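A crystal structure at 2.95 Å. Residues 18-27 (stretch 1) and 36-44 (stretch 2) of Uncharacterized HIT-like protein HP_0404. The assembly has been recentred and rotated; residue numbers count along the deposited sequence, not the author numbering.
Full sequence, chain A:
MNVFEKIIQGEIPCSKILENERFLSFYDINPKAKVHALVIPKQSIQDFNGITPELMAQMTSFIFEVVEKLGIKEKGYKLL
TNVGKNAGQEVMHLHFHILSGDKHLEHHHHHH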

# COMPACT_ATOMS: atom_id res chain seq x y z
N LEU A 18 17.29 1.36 -5.87
CA LEU A 18 17.74 0.10 -5.29
C LEU A 18 17.24 -1.05 -6.15
O LEU A 18 16.22 -0.93 -6.83
CB LEU A 18 17.20 -0.06 -3.86
CG LEU A 18 17.95 -1.06 -2.96
CD1 LEU A 18 19.23 -0.51 -2.29
CD2 LEU A 18 17.00 -1.56 -1.86
N GLU A 19 17.95 -2.17 -6.11
CA GLU A 19 17.56 -3.36 -6.85
C GLU A 19 17.96 -4.62 -6.10
O GLU A 19 18.93 -4.64 -5.33
CB GLU A 19 18.23 -3.36 -8.22
CG GLU A 19 17.87 -4.54 -9.11
CD GLU A 19 18.49 -4.46 -10.50
OE1 GLU A 19 19.55 -3.81 -10.64
OE2 GLU A 19 17.91 -5.06 -11.43
N ASN A 20 17.21 -5.69 -6.33
CA ASN A 20 17.56 -7.01 -5.80
C ASN A 20 16.96 -8.10 -6.69
O ASN A 20 16.36 -7.77 -7.72
CB ASN A 20 17.16 -7.10 -4.31
CG ASN A 20 15.71 -7.50 -4.10
OD1 ASN A 20 14.97 -7.76 -5.04
ND2 ASN A 20 15.29 -7.54 -2.84
N GLU A 21 17.14 -9.37 -6.31
CA GLU A 21 16.77 -10.51 -7.18
C GLU A 21 15.32 -10.46 -7.65
O GLU A 21 15.01 -10.91 -8.75
CB GLU A 21 16.94 -11.96 -6.56
CG GLU A 21 17.92 -12.18 -5.36
CD GLU A 21 19.35 -11.79 -5.67
OE1 GLU A 21 19.71 -11.70 -6.87
OE2 GLU A 21 20.14 -11.59 -4.72
N ARG A 22 14.42 -9.98 -6.78
CA ARG A 22 12.98 -10.02 -7.06
C ARG A 22 12.33 -8.65 -7.29
O ARG A 22 11.23 -8.59 -7.83
CB ARG A 22 12.26 -10.74 -5.92
CG ARG A 22 12.49 -12.24 -5.87
CD ARG A 22 11.72 -12.87 -4.73
NE ARG A 22 11.92 -14.31 -4.50
CZ ARG A 22 13.04 -14.82 -3.99
NH1 ARG A 22 14.06 -14.01 -3.71
NH2 ARG A 22 13.15 -16.12 -3.79
N PHE A 23 12.99 -7.56 -6.89
CA PHE A 23 12.40 -6.22 -6.98
C PHE A 23 13.36 -5.18 -7.54
O PHE A 23 14.57 -5.39 -7.58
CB PHE A 23 11.91 -5.75 -5.61
CG PHE A 23 10.89 -6.66 -5.00
CD1 PHE A 23 9.54 -6.52 -5.32
CD2 PHE A 23 11.27 -7.65 -4.11
CE1 PHE A 23 8.60 -7.36 -4.76
CE2 PHE A 23 10.33 -8.49 -3.55
CZ PHE A 23 8.99 -8.35 -3.87
N LEU A 24 12.78 -4.06 -7.96
CA LEU A 24 13.54 -2.95 -8.50
C LEU A 24 12.83 -1.65 -8.15
O LEU A 24 11.61 -1.57 -8.24
CB LEU A 24 13.67 -3.10 -10.02
CG LEU A 24 14.37 -1.96 -10.76
CD1 LEU A 24 15.78 -2.34 -11.19
CD2 LEU A 24 13.55 -1.54 -11.98
N SER A 25 13.60 -0.64 -7.75
CA SER A 25 13.05 0.68 -7.46
C SER A 25 13.77 1.74 -8.28
O SER A 25 14.97 1.63 -8.55
CB SER A 25 13.17 1.00 -5.97
OG SER A 25 12.49 2.21 -5.66
N PHE A 26 13.03 2.78 -8.66
CA PHE A 26 13.58 3.88 -9.45
C PHE A 26 12.69 5.11 -9.35
O PHE A 26 11.52 5.03 -8.97
CB PHE A 26 13.74 3.46 -10.91
CG PHE A 26 12.49 2.91 -11.53
CD1 PHE A 26 11.62 3.73 -12.23
CD2 PHE A 26 12.19 1.56 -11.42
CE1 PHE A 26 10.47 3.22 -12.79
CE2 PHE A 26 11.04 1.04 -11.98
CZ PHE A 26 10.18 1.87 -12.67
N TYR A 27 13.26 6.26 -9.70
CA TYR A 27 12.54 7.53 -9.64
C TYR A 27 11.50 7.65 -10.74
O TYR A 27 11.71 7.20 -11.87
CB TYR A 27 13.51 8.71 -9.74
CG TYR A 27 14.36 8.91 -8.51
CD1 TYR A 27 13.83 9.51 -7.37
CD2 TYR A 27 15.69 8.50 -8.49
CE1 TYR A 27 14.61 9.70 -6.24
CE2 TYR A 27 16.47 8.69 -7.36
CZ TYR A 27 15.93 9.28 -6.24
OH TYR A 27 16.71 9.46 -5.13
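Stretch 2 (36-44) HALVIPKQS

Stretch 2 lies beside stretch 1 as the neighbouring strand of an antiparallel sheet. Its residues run in extended conformation as far as Pro41, and this strand meets strand 23-27 at a crossing angle of 159°, the modest departure from 180° that sheet twist produces. Beyond Pro41 the backbone of stretch 2 leaves the extended form, Lys42 having phi/psi of -66/-31°. The two stretches together bury 718 Å² against each other.

Leu18, at the start of stretch 1, does not reach stretch 2. Glu19 is the first residue to do so: its extended side chain brings OE2 to 3.0 Å from Lys42 NZ, a salt bridge whose hydrogen bond is weak. The same ammonium group gives a hydrogen bond to the backbone, with Lys42 NZ 2.9 Å from Asn20 O. A long lysine suits this place, because its nearly straight chain spans the turn and carries the charge to both acceptors. Asn20 meanwhile shapes the turn from within. Its OD1 accepts hydrogen bonds from Arg22 N at 2.9 Å and from Phe23 N at 2.7 Å, a use of the short amide side chain that is common in tight turns. Glu21 and Arg22 point their CA-to-CB bonds away from stretch 2 and are exposed, as suits charged residues; still, Glu21 O lies 3.4 Å from Lys42 CD, so the aliphatic part of the lysine packs on the turn.

Regular pairing opens with Arg22 O, which accepts a hydrogen bond from Lys42 N at 2.9 Å. Phe23 then sits opposite Pro41 in a non-hydrogen-bonded pair, their CA atoms 4.4 Å apart. Proline has no amide hydrogen to offer, so this position costs it no bond to stretch 1. Phe23 CE1 approaches Pro41 CB at 4.1 Å, an apolar contact on the face that Ser25 and Val39 share.

Leu24 and Ile40 form a hydrogen-bonded pair, with Leu24 N 2.9 Å from Ile40 O and Ile40 N 2.8 Å from Leu24 O. Their branched side chains turn to the other face of the sheet, where Leu24 CD2 meets Ile40 CD1 at 4.2 Å. Ser25 pairs with Val39, CA to CA 4.4 Å. Although buried, the serine satisfies its hydroxyl by donating from OG to Leu38 O at 3.0 Å, and its small side chain also brings OG within 3.9 Å of Val39 CG2.

Phe26 restores the hydrogen-bonded register: Phe26 N is 3.1 Å from Leu38 O, and Leu38 N is 2.8 Å from Phe26 O. Its large ring fits two aliphatic neighbours at once. Leu38 CB lies over one face, while Ile40 CD1 approaches the ring edge, 3.8 Å from Phe26 CE2. Finally, Tyr27 pairs with Ala37, their CA atoms 4.4 Å apart, and their side chains diverge. A CA-H...O contact from Tyr27 CA to His36 O, 3.6 Å, closes the ladder, while the exposed tyrosine keeps its polar hydroxyl at the far end of the ring.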

# COMPACT_ATOMS: atom_id res chain seq x y z
N HIS A 36 9.80 11.11 -5.29
CA HIS A 36 8.81 10.20 -5.84
C HIS A 36 9.51 8.99 -6.44
O HIS A 36 10.10 9.07 -7.52
CB HIS A 36 7.97 10.91 -6.90
CG HIS A 36 6.87 10.06 -7.45
ND1 HIS A 36 5.90 10.54 -8.31
CD2 HIS A 36 6.55 8.76 -7.23
CE1 HIS A 36 5.05 9.58 -8.60
NE2 HIS A 36 5.43 8.49 -7.96
N ALA A 37 9.42 7.86 -5.75
CA ALA A 37 9.99 6.60 -6.23
C ALA A 37 8.90 5.59 -6.58
O ALA A 37 7.76 5.70 -6.13
CB ALA A 37 10.92 6.02 -5.17
N LEU A 38 9.28 4.61 -7.40
CA LEU A 38 8.40 3.51 -7.78
C LEU A 38 9.06 2.21 -7.39
O LEU A 38 10.25 2.04 -7.61
CB LEU A 38 8.15 3.52 -9.28
CG LEU A 38 7.34 4.70 -9.82
CD1 LEU A 38 7.54 4.84 -11.32
CD2 LEU A 38 5.87 4.54 -9.49
N VAL A 39 8.30 1.30 -6.78
CA VAL A 39 8.80 -0.03 -6.44
C VAL A 39 8.05 -1.07 -7.26
O VAL A 39 6.82 -1.14 -7.20
CB VAL A 39 8.62 -0.35 -4.95
CG1 VAL A 39 9.16 -1.74 -4.63
CG2 VAL A 39 9.29 0.71 -4.10
N ILE A 40 8.80 -1.87 -8.02
CA ILE A 40 8.18 -2.86 -8.91
C ILE A 40 8.78 -4.25 -8.75
O ILE A 40 9.98 -4.39 -8.47
CB ILE A 40 8.10 -2.44 -10.39
CG1 ILE A 40 9.49 -2.42 -11.08
CG2 ILE A 40 7.37 -1.12 -10.49
CD1 ILE A 40 9.43 -2.35 -12.59
N PRO A 41 7.93 -5.28 -8.86
CA PRO A 41 8.44 -6.65 -8.88
C PRO A 41 9.00 -6.96 -10.25
O PRO A 41 8.40 -6.57 -11.25
CB PRO A 41 7.18 -7.48 -8.59
CG PRO A 41 6.07 -6.66 -9.14
CD PRO A 41 6.46 -5.24 -8.83
N LYS A 42 10.15 -7.63 -10.30
CA LYS A 42 10.75 -8.02 -11.58
C LYS A 42 9.88 -9.06 -12.28
O LYS A 42 9.83 -9.11 -13.51
CB LYS A 42 12.16 -8.58 -11.36
CG LYS A 42 13.18 -7.53 -10.96
CD LYS A 42 14.53 -8.17 -10.73
CE LYS A 42 15.64 -7.13 -10.67
NZ LYS A 42 16.97 -7.79 -10.57
N GLN A 43 9.19 -9.88 -11.49
CA GLN A 43 8.23 -10.84 -12.01
C GLN A 43 7.08 -10.12 -12.72
O GLN A 43 6.69 -9.02 -12.33
CB GLN A 43 7.68 -11.70 -10.87
CG GLN A 43 6.84 -12.89 -11.30
CD GLN A 43 6.24 -13.63 -10.12
OE1 GLN A 43 6.88 -13.77 -9.07
NE2 GLN A 43 5.02 -14.12 -10.29
N SER A 44 6.55 -10.75 -13.77
CA SER A 44 5.51 -10.15 -14.59
C SER A 44 4.16 -10.24 -13.90
O SER A 44 3.48 -11.26 -13.97
CB SER A 44 5.44 -10.84 -15.95
OG SER A 44 4.39 -10.31 -16.73